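Local coordinates for putative exported protein (Bacteroides fragilis, PDB 4RAA) that is of unknown function but folds as a six-bladed beta-propeller and is probably exported from the cytoplasm, at residues V19-I24 and Y289-K294; S28-Q33 and L355-I360; E260-D265 and D315-P320. One frame throughout, in Å; residues are numbered along the deposited sequence. Where two conformers were deposited one is given.

Contact 1: V19-I24 and Y289-K294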
loop_
_atom_site.group_PDB
_atom_site.type_symbol
_atom_site.label_atom_id
_atom_site.label_comp_id
_atom_site.label_asym_id
_atom_site.label_seq_id
_atom_site.Cartn_x
_atom_site.Cartn_y
_atom_site.Cartn_z
ATOM N N VAL A 19 -17.581 33.646 -36.990
ATOM C CA VAL A 19 -18.783 33.328 -36.218
ATOM C C VAL A 19 -18.479 33.744 -34.775
ATOM O O VAL A 19 -17.393 33.452 -34.255
ATOM C CB VAL A 19 -19.145 31.819 -36.268
ATOM C CG1 VAL A 19 -20.219 31.447 -35.235
ATOM C CG2 VAL A 19 -19.599 31.430 -37.677
ATOM N N ASN A 20 -19.444 34.415 -34.142
ATOM C CA ASN A 20 -19.336 34.848 -32.746
ATOM C C ASN A 20 -19.560 33.621 -31.837
ATOM O O ASN A 20 -20.472 32.823 -32.078
ATOM C CB ASN A 20 -20.376 35.942 -32.457
ATOM C CG ASN A 20 -20.234 36.564 -31.071
ATOM O OD1 ASN A 20 -19.847 35.914 -30.108
ATOM N ND2 ASN A 20 -20.591 37.833 -30.965
ATOM N N ALA A 21 -18.728 33.488 -30.800
ATOM C CA ALA A 21 -18.811 32.354 -29.847
ATOM C C ALA A 21 -20.078 32.359 -28.978
ATOM O O ALA A 21 -20.510 31.305 -28.499
ATOM C CB ALA A 21 -17.575 32.317 -28.962
ATOM N N ASP A 22 -20.643 33.552 -28.786
ATOM C CA ASP A 22 -21.882 33.784 -28.043
ATOM C C ASP A 22 -23.056 32.985 -28.636
ATOM O O ASP A 22 -23.852 32.421 -27.898
ATOM C CB ASP A 22 -22.205 35.300 -28.072
ATOM C CG ASP A 22 -23.248 35.724 -27.046
ATOM O OD1 ASP A 22 -23.102 35.348 -25.862
ATOM O OD2 ASP A 22 -24.178 36.484 -27.419
ATOM N N SER A 23 -23.129 32.916 -29.964
ATOM C CA SER A 23 -24.217 32.213 -30.674
ATOM C C SER A 23 -24.167 30.688 -30.593
ATOM O O SER A 23 -25.204 30.057 -30.402
ATOM C CB SER A 23 -24.257 32.626 -32.152
ATOM O OG SER A 23 -23.065 32.255 -32.817
ATOM N N ILE A 24 -22.979 30.105 -30.773
ATOM C CA ILE A 24 -22.794 28.618 -30.754
ATOM C C ILE A 24 -22.650 27.959 -29.370
ATOM O O ILE A 24 -22.662 26.722 -29.290
ATOM C CB ILE A 24 -21.621 28.134 -31.674
ATOM C CG1 ILE A 24 -20.274 28.773 -31.283
ATOM C CG2 ILE A 24 -21.947 28.402 -33.140
ATOM C CD1 ILE A 24 -19.086 28.216 -32.031
ATOM N N TYR A 289 -14.304 25.691 -34.777
ATOM C CA TYR A 289 -14.290 27.149 -34.599
ATOM C C TYR A 289 -13.080 27.485 -33.738
ATOM O O TYR A 289 -12.980 26.973 -32.629
ATOM C CB TYR A 289 -15.555 27.647 -33.887
ATOM C CG TYR A 289 -16.862 27.234 -34.514
ATOM C CD1 TYR A 289 -17.464 26.017 -34.171
ATOM C CD2 TYR A 289 -17.519 28.062 -35.433
ATOM C CE1 TYR A 289 -18.675 25.630 -34.734
ATOM C CE2 TYR A 289 -18.732 27.680 -36.013
ATOM C CZ TYR A 289 -19.311 26.464 -35.659
ATOM O OH TYR A 289 -20.503 26.068 -36.228
ATOM N N ASN A 290 -12.185 28.344 -34.233
ATOM C CA ASN A 290 -10.952 28.710 -33.531
ATOM C C ASN A 290 -10.940 30.186 -33.160
ATOM O O ASN A 290 -11.252 31.029 -33.992
ATOM C CB ASN A 290 -9.755 28.400 -34.424
ATOM C CG ASN A 290 -8.442 28.401 -33.666
ATOM O OD1 ASN A 290 -8.251 27.612 -32.748
ATOM N ND2 ASN A 290 -7.526 29.260 -34.064
ATOM N N TYR A 291 -10.550 30.485 -31.921
ATOM C CA TYR A 291 -10.540 31.853 -31.376
ATOM C C TYR A 291 -9.317 32.137 -30.526
ATOM O O TYR A 291 -8.949 31.283 -29.720
ATOM C CB TYR A 291 -11.731 32.047 -30.422
ATOM C CG TYR A 291 -13.106 31.820 -31.010
ATOM C CD1 TYR A 291 -13.649 30.529 -31.074
ATOM C CD2 TYR A 291 -13.892 32.898 -31.465
ATOM C CE1 TYR A 291 -14.916 30.305 -31.601
ATOM C CE2 TYR A 291 -15.169 32.687 -31.980
ATOM C CZ TYR A 291 -15.673 31.383 -32.055
ATOM O OH TYR A 291 -16.921 31.132 -32.562
ATOM N N PRO A 292 -8.676 33.317 -30.704
ATOM C CA PRO A 292 -7.676 33.713 -29.698
ATOM C C PRO A 292 -8.466 33.996 -28.415
ATOM O O PRO A 292 -9.529 34.620 -28.509
ATOM C CB PRO A 292 -7.065 35.013 -30.262
ATOM C CG PRO A 292 -7.515 35.127 -31.676
ATOM C CD PRO A 292 -8.726 34.255 -31.845
ATOM N N ILE A 293 -7.991 33.546 -27.253
ATOM C CA ILE A 293 -8.734 33.767 -25.986
ATOM C C ILE A 293 -9.080 35.250 -25.722
ATOM O O ILE A 293 -10.149 35.523 -25.163
ATOM C CB ILE A 293 -8.108 33.005 -24.770
ATOM C CG1 ILE A 293 -8.433 31.497 -24.915
ATOM C CG2 ILE A 293 -8.647 33.489 -23.419
ATOM C CD1 ILE A 293 -7.755 30.562 -23.926
ATOM N N LYS A 294 -8.224 36.187 -26.154
ATOM C CA LYS A 294 -8.541 37.636 -26.035
ATOM C C LYS A 294 -9.889 37.996 -26.697
ATOM O O LYS A 294 -10.648 38.809 -26.164
ATOM C CB LYS A 294 -7.429 38.552 -26.601
ATOM C CG LYS A 294 -6.323 38.929 -25.621
ATOM C CD LYS A 294 -5.425 37.765 -25.226
ATOM C CE LYS A 294 -4.415 38.174 -24.155
ATOM N NZ LYS A 294 -3.542 39.305 -24.581
#

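Contact 2: S28-Q33 and L355-I360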
loop_
_atom_site.group_PDB
_atom_site.type_symbol
_atom_site.label_atom_id
_atom_site.label_comp_id
_atom_site.label_asym_id
_atom_site.label_seq_id
_atom_site.Cartn_x
_atom_site.Cartn_y
_atom_site.Cartn_z
ATOM N N SER A 28 -23.540 29.249 -18.227
ATOM C CA SER A 28 -24.103 29.140 -16.897
ATOM C C SER A 28 -23.004 29.549 -15.923
ATOM O O SER A 28 -21.818 29.392 -16.227
ATOM C CB SER A 28 -24.602 27.725 -16.625
ATOM O OG SER A 28 -25.119 27.628 -15.315
ATOM N N PHE A 29 -23.402 30.095 -14.778
ATOM C CA PHE A 29 -22.464 30.547 -13.749
ATOM C C PHE A 29 -22.834 30.003 -12.373
ATOM O O PHE A 29 -24.010 29.765 -12.085
ATOM C CB PHE A 29 -22.422 32.069 -13.718
ATOM C CG PHE A 29 -21.898 32.684 -14.981
ATOM C CD1 PHE A 29 -20.526 32.729 -15.228
ATOM C CD2 PHE A 29 -22.767 33.234 -15.924
ATOM C CE1 PHE A 29 -20.029 33.306 -16.391
ATOM C CE2 PHE A 29 -22.277 33.820 -17.092
ATOM C CZ PHE A 29 -20.908 33.854 -17.326
ATOM N N LEU A 30 -21.821 29.792 -11.541
ATOM C CA LEU A 30 -22.008 29.292 -10.181
ATOM C C LEU A 30 -21.002 29.955 -9.263
ATOM O O LEU A 30 -19.806 29.967 -9.566
ATOM C CB LEU A 30 -21.793 27.787 -10.133
ATOM C CG LEU A 30 -22.054 27.052 -8.814
ATOM C CD1 LEU A 30 -23.487 27.261 -8.334
ATOM C CD2 LEU A 30 -21.748 25.571 -8.991
ATOM N N LYS A 31 -21.493 30.462 -8.138
ATOM C CA LYS A 31 -20.676 31.117 -7.138
ATOM C C LYS A 31 -20.271 30.094 -6.064
ATOM O O LYS A 31 -21.136 29.440 -5.474
ATOM C CB LYS A 31 -21.500 32.243 -6.522
ATOM C CG LYS A 31 -20.696 33.155 -5.657
ATOM C CD LYS A 31 -21.481 34.345 -5.162
ATOM C CE LYS A 31 -20.712 35.003 -4.035
ATOM N NZ LYS A 31 -19.293 35.310 -4.379
ATOM N N LEU A 32 -18.967 29.932 -5.839
ATOM C CA LEU A 32 -18.472 29.055 -4.771
ATOM C C LEU A 32 -18.532 29.808 -3.439
ATOM O O LEU A 32 -18.151 30.981 -3.361
ATOM C CB LEU A 32 -17.037 28.600 -5.030
ATOM C CG LEU A 32 -16.818 27.643 -6.202
ATOM C CD1 LEU A 32 -15.332 27.486 -6.482
ATOM C CD2 LEU A 32 -17.449 26.291 -5.931
ATOM N N GLN A 33 -19.010 29.123 -2.400
ATOM C CA GLN A 33 -19.128 29.695 -1.044
ATOM C C GLN A 33 -17.724 29.989 -0.505
ATOM O O GLN A 33 -16.792 29.216 -0.747
ATOM C CB GLN A 33 -19.861 28.709 -0.122
ATOM C CG GLN A 33 -20.220 29.228 1.265
ATOM C CD GLN A 33 -20.797 28.154 2.187
ATOM O OE1 GLN A 33 -20.821 26.965 1.866
ATOM N NE2 GLN A 33 -21.246 28.579 3.359
ATOM N N LEU A 355 -17.317 30.149 -11.067
ATOM C CA LEU A 355 -17.103 29.181 -12.153
ATOM C C LEU A 355 -17.997 29.484 -13.348
ATOM O O LEU A 355 -19.166 29.825 -13.186
ATOM C CB LEU A 355 -17.375 27.741 -11.702
ATOM C CG LEU A 355 -16.604 27.240 -10.487
ATOM C CD1 LEU A 355 -16.956 25.783 -10.236
ATOM C CD2 LEU A 355 -15.099 27.420 -10.659
ATOM N N LEU A 356 -17.405 29.365 -14.532
ATOM C CA LEU A 356 -18.085 29.483 -15.809
ATOM C C LEU A 356 -18.290 28.055 -16.295
ATOM O O LEU A 356 -17.318 27.312 -16.457
ATOM C CB LEU A 356 -17.234 30.254 -16.830
ATOM C CG LEU A 356 -17.582 30.149 -18.323
ATOM C CD1 LEU A 356 -19.043 30.461 -18.621
ATOM C CD2 LEU A 356 -16.666 31.058 -19.126
ATOM N N PHE A 357 -19.550 27.687 -16.499
ATOM C CA PHE A 357 -19.928 26.414 -17.097
ATOM C C PHE A 357 -20.327 26.769 -18.525
ATOM O O PHE A 357 -21.242 27.582 -18.717
ATOM C CB PHE A 357 -21.069 25.762 -16.335
ATOM C CG PHE A 357 -20.661 25.244 -14.989
ATOM C CD1 PHE A 357 -20.661 26.085 -13.883
ATOM C CD2 PHE A 357 -20.264 23.919 -14.820
ATOM C CE1 PHE A 357 -20.278 25.610 -12.633
ATOM C CE2 PHE A 357 -19.888 23.445 -13.569
ATOM C CZ PHE A 357 -19.892 24.289 -12.476
ATOM N N VAL A 358 -19.631 26.183 -19.507
ATOM C CA VAL A 358 -19.853 26.464 -20.938
ATOM C C VAL A 358 -19.737 25.209 -21.803
ATOM O O VAL A 358 -18.903 24.351 -21.542
ATOM C CB VAL A 358 -18.866 27.562 -21.436
ATOM C CG1 VAL A 358 -17.407 27.163 -21.229
ATOM C CG2 VAL A 358 -19.115 27.930 -22.894
ATOM N N ARG A 359 -20.582 25.112 -22.825
ATOM C CA ARG A 359 -20.561 23.994 -23.784
ATOM C C ARG A 359 -21.233 24.399 -25.091
ATOM O O ARG A 359 -21.842 25.465 -25.174
ATOM C CB ARG A 359 -21.255 22.752 -23.207
ATOM C CG ARG A 359 -22.733 22.935 -22.878
ATOM C CD ARG A 359 -23.363 21.700 -22.243
ATOM N NE ARG A 359 -24.797 21.899 -21.991
ATOM C CZ ARG A 359 -25.639 20.994 -21.481
ATOM N NH1 ARG A 359 -25.224 19.769 -21.133
ATOM N NH2 ARG A 359 -26.924 21.322 -21.309
ATOM N N ILE A 360 -21.127 23.534 -26.097
ATOM C CA ILE A 360 -21.784 23.758 -27.383
ATOM C C ILE A 360 -23.261 23.478 -27.142
ATOM O O ILE A 360 -23.606 22.430 -26.577
ATOM C CB ILE A 360 -21.215 22.839 -28.500
ATOM C CG1 ILE A 360 -19.743 23.179 -28.800
ATOM C CG2 ILE A 360 -22.034 22.932 -29.791
ATOM C CD1 ILE A 360 -19.500 24.498 -29.520
#

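Contact 3: E260-D265 and D315-P320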
loop_
_atom_site.group_PDB
_atom_site.type_symbol
_atom_site.label_atom_id
_atom_site.label_comp_id
_atom_site.label_asym_id
_atom_site.label_seq_id
_atom_site.Cartn_x
_atom_site.Cartn_y
_atom_site.Cartn_z
ATOM N N GLU A 260 -10.139 18.728 -23.499
ATOM C CA GLU A 260 -11.250 18.304 -22.643
ATOM C C GLU A 260 -12.355 17.851 -23.593
ATOM O O GLU A 260 -12.699 18.534 -24.558
ATOM C CB GLU A 260 -11.712 19.387 -21.667
ATOM C CG GLU A 260 -12.878 18.951 -20.769
ATOM C CD GLU A 260 -12.709 17.562 -20.137
ATOM O OE1 GLU A 260 -11.579 17.187 -19.737
ATOM O OE2 GLU A 260 -13.728 16.845 -20.016
ATOM N N GLU A 261 -12.884 16.659 -23.334
ATOM C CA GLU A 261 -13.910 16.066 -24.191
ATOM C C GLU A 261 -15.171 15.733 -23.390
ATOM O O GLU A 261 -15.085 15.414 -22.204
ATOM C CB GLU A 261 -13.333 14.810 -24.870
ATOM C CG GLU A 261 -14.099 14.382 -26.122
ATOM C CD GLU A 261 -13.539 13.151 -26.829
ATOM O OE1 GLU A 261 -12.357 12.775 -26.663
ATOM O OE2 GLU A 261 -14.307 12.547 -27.602
ATOM N N THR A 262 -16.331 15.871 -24.040
ATOM C CA THR A 262 -17.648 15.503 -23.479
ATOM C C THR A 262 -18.349 14.637 -24.539
ATOM O O THR A 262 -17.719 14.271 -25.532
ATOM C CB THR A 262 -18.512 16.741 -23.104
ATOM O OG1 THR A 262 -18.934 17.436 -24.281
ATOM C CG2 THR A 262 -17.756 17.696 -22.187
ATOM N N GLU A 263 -19.622 14.296 -24.322
ATOM C CA GLU A 263 -20.409 13.518 -25.301
ATOM C C GLU A 263 -20.752 14.317 -26.551
ATOM O O GLU A 263 -20.829 13.741 -27.628
ATOM C CB GLU A 263 -21.729 12.999 -24.691
ATOM C CG GLU A 263 -21.579 12.021 -23.525
ATOM C CD GLU A 263 -20.910 10.692 -23.890
ATOM O OE1 GLU A 263 -20.869 10.311 -25.084
ATOM O OE2 GLU A 263 -20.430 10.005 -22.960
ATOM N N ARG A 264 -20.944 15.628 -26.400
ATOM C CA ARG A 264 -21.383 16.514 -27.490
ATOM C C ARG A 264 -20.295 17.362 -28.165
ATOM O O ARG A 264 -20.428 17.678 -29.355
ATOM C CB ARG A 264 -22.511 17.441 -26.989
ATOM C CG ARG A 264 -22.131 18.436 -25.890
ATOM C CD ARG A 264 -23.263 19.403 -25.590
ATOM N NE ARG A 264 -24.396 18.780 -24.904
ATOM C CZ ARG A 264 -25.537 19.399 -24.582
ATOM N NH1 ARG A 264 -25.748 20.687 -24.884
ATOM N NH2 ARG A 264 -26.494 18.721 -23.950
ATOM N N ASP A 265 -19.254 17.742 -27.415
ATOM C CA ASP A 265 -18.186 18.611 -27.923
ATOM C C ASP A 265 -16.772 18.242 -27.457
ATOM O O ASP A 265 -16.578 17.297 -26.684
ATOM C CB ASP A 265 -18.518 20.074 -27.578
ATOM C CG ASP A 265 -18.494 20.375 -26.079
ATOM O OD1 ASP A 265 -17.876 19.624 -25.295
ATOM O OD2 ASP A 265 -19.084 21.410 -25.686
ATOM N N ASP A 315 -21.499 17.537 -18.969
ATOM C CA ASP A 315 -20.960 17.965 -20.266
ATOM C C ASP A 315 -20.622 19.484 -20.401
ATOM O O ASP A 315 -20.456 19.970 -21.524
ATOM C CB ASP A 315 -21.860 17.463 -21.420
ATOM C CG ASP A 315 -21.951 15.922 -21.499
ATOM O OD1 ASP A 315 -21.111 15.194 -20.924
ATOM O OD2 ASP A 315 -22.868 15.429 -22.195
ATOM N N TYR A 316 -20.497 20.213 -19.281
ATOM C CA TYR A 316 -20.103 21.642 -19.277
ATOM C C TYR A 316 -18.612 21.756 -18.939
ATOM O O TYR A 316 -18.147 21.129 -17.990
ATOM C CB TYR A 316 -20.884 22.503 -18.258
ATOM C CG TYR A 316 -22.303 22.902 -18.631
ATOM C CD1 TYR A 316 -22.556 24.082 -19.354
ATOM C CD2 TYR A 316 -23.403 22.132 -18.228
ATOM C CE1 TYR A 316 -23.854 24.465 -19.683
ATOM C CE2 TYR A 316 -24.708 22.504 -18.556
ATOM C CZ TYR A 316 -24.930 23.669 -19.277
ATOM O OH TYR A 316 -26.217 24.022 -19.596
ATOM N N HIS A 317 -17.888 22.570 -19.711
ATOM C CA HIS A 317 -16.467 22.859 -19.474
ATOM C C HIS A 317 -16.422 23.908 -18.371
ATOM O O HIS A 317 -17.274 24.798 -18.354
ATOM C CB HIS A 317 -15.797 23.374 -20.746
ATOM C CG HIS A 317 -15.776 22.369 -21.847
ATOM N ND1 HIS A 317 -14.622 21.743 -22.257
ATOM C CD2 HIS A 317 -16.779 21.833 -22.583
ATOM C CE1 HIS A 317 -14.911 20.884 -23.219
ATOM N NE2 HIS A 317 -16.211 20.917 -23.435
ATOM N N VAL A 318 -15.445 23.798 -17.464
ATOM C CA VAL A 318 -15.323 24.676 -16.294
ATOM C C VAL A 318 -14.145 25.626 -16.456
ATOM O O VAL A 318 -13.072 25.204 -16.871
ATOM C CB VAL A 318 -15.134 23.860 -14.989
ATOM C CG1 VAL A 318 -15.032 24.783 -13.764
ATOM C CG2 VAL A 318 -16.277 22.863 -14.818
ATOM N N ALA A 319 -14.349 26.894 -16.096
ATOM C CA ALA A 319 -13.294 27.916 -16.132
ATOM C C ALA A 319 -13.482 28.868 -14.947
ATOM O O ALA A 319 -14.450 29.612 -14.936
ATOM C CB ALA A 319 -13.350 28.684 -17.439
ATOM N N PRO A 320 -12.574 28.842 -13.943
ATOM C CA PRO A 320 -12.739 29.734 -12.796
ATOM C C PRO A 320 -12.344 31.158 -13.163
ATOM O O PRO A 320 -11.359 31.358 -13.883
ATOM C CB PRO A 320 -11.798 29.139 -11.757
ATOM C CG PRO A 320 -10.704 28.563 -12.566
ATOM C CD PRO A 320 -11.342 28.043 -13.823
#

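Contact 1: V19-I24 and Y289-K294
The rings of Tyr289 and Tyr291 each receive a methyl group over one face from residues 19-24. The two tyrosines lie on the last strand of a four-stranded propeller blade, and residues 19-24 pack against the tyrosine side chains of that outermost strand just before the chain enters strand 25-31. Ile24 CD1 sits over the centre of the Tyr289 ring, 3.5 Å from its centroid, in a CH-pi contact. Ile24 CG1 lies between the backbone N and the carbonyl carbon (chi1 58°), and chi2 of 173° then carries CD1 out over the ring. Val19 adds an oblique contact, with CG1 4.1 Å from Tyr289 CE2. Ala21 CB covers a face of the Tyr291 ring, 4.2 Å from the centroid and nearer its hydroxyl end. Val19 O lies at the edge of the same ring.

The polar link across the contact is the Tyr291 hydroxyl, which donates to Val19 O. OH approaches from well above the carbonyl plane, with a C=O...donor angle of 125°. Gln299 of helix 293-299 accepts from Ala21 N through OE1, so helix 293-299 also bonds to the start of helix 21-24.

The short helix 21-24 is only weakly bonded, but its start is capped. Asn20 is the N-cap residue, and its OD1 accepts from Asp22 N at 2.8 Å. Ser23 OG donates to Asn20 O at 2.8 Å.

Contact 2: S28-Q33 and L355-I360
Leu30 CG is anti to its backbone N (chi1 -175°), while Phe357 CG is anti to its own carbonyl carbon (chi1 -71°). Both side chains come off the same face of the sheet, and these torsions set the two CG atoms so that the side chains cross obliquely. Leu30 CB then meets the edge of the Phe357 ring, near its plane, 3.6 Å from CE1. Leu30 CD2 reaches the same CE1 at 3.9 Å. Leu355 is on this face too, and its CD2 lies 4.2 Å from Leu32 CD1.

Phe29 and Leu356 occupy the other face. They lie side by side and point the same way. Phe29 CE1 touches Leu356 CD1 at 3.7 Å, an oblique approach to the ring. Helix 338-345 also packs on Phe29, through Leu340 and Leu343.

The backbones are antiparallel, with 157° between the short strand segments. Ser28 and Phe357 form a hydrogen-bonded pair. Phe357 N donates to Ser28 O at 2.9 Å, but the return bond from Ser28 N is weak and bent. Phe29 and Leu356 form the non-hydrogen-bonded pair, where Phe29 CA approaches Leu355 O in a CA-H...O contact. Leu30 and Leu355 are again hydrogen-bonded, from Leu30 N to Leu355 O at 3.1 Å and from Leu355 N to Leu30 O at 2.9 Å.

Strand 25-31 from the N-terminal part of the chain thus completes a blade whose other strands come from near the C terminus. This is the "Velcro" closure of the beta-propeller ring.

Contact 3: E260-D265 and D315-P320
His317 and Asp265 are joined by the hydrogen bond that crosses this contact. It links two propeller blades: His317 is on strand 316-321, and Asp265 follows the tight turn after strand 254-261. His317 NE2 donates to Asp265 OD1 at 2.8 Å, in a nearly straight bond of 168°. The acceptor lies in the plane of the imidazole. Thr262 OG1 also donates to Asp265 OD1, at 2.6 Å. The two donors come from opposite faces of the carboxylate plane, so OD1 is gripped from both sides. The other oxygen, OD2, accepts from Ile360 N of strand 354-360. The turn is held by Thr262 N, which donates to Asp265 O at 3.0 Å.

Packing contacts surround this link. Glu260 O faces His317 CE1 near the ring plane at 3.5 Å, and Glu260 CG lies 3.6 Å from His317 ND1. Thr262 CG2 approaches the ring obliquely and also rests 3.6 Å from Asp315 O. Phe267 of strand 265-272 stacks on the His317 ring.

The charged groups are less tightly matched. Arg264 NE is 4.6 Å from Asp315 OD2, too far for a salt bridge, although the opposite charges may still attract. Arg264 NH1 instead has a salt-bridge partner in Glu26. The Asp315 carboxylate lies against the aliphatic part of Glu263, with OD2 3.7 Å from Glu263 CB.

From the N terminus, residues 19-24 come first and meet strand 287-292 in contact 1, closing a loop of more than 260 residues. The chain then runs into strand 25-31, which joins strand 354-360 in contact 2 and closes the ring. Contacts 1 and 2 cross along the chain and touch between Ile24 and Ile360. Contact 3 closes a shorter loop, between residues 260-265 and 315-320. It falls wholly within the span of contact 2 but crosses contact 1. Contacts 1 and 3 reach the same blade, at its outer and inner strands. Contacts 2 and 3 share the neighbouring blade, whose strands 316-321 and 354-360 are paired.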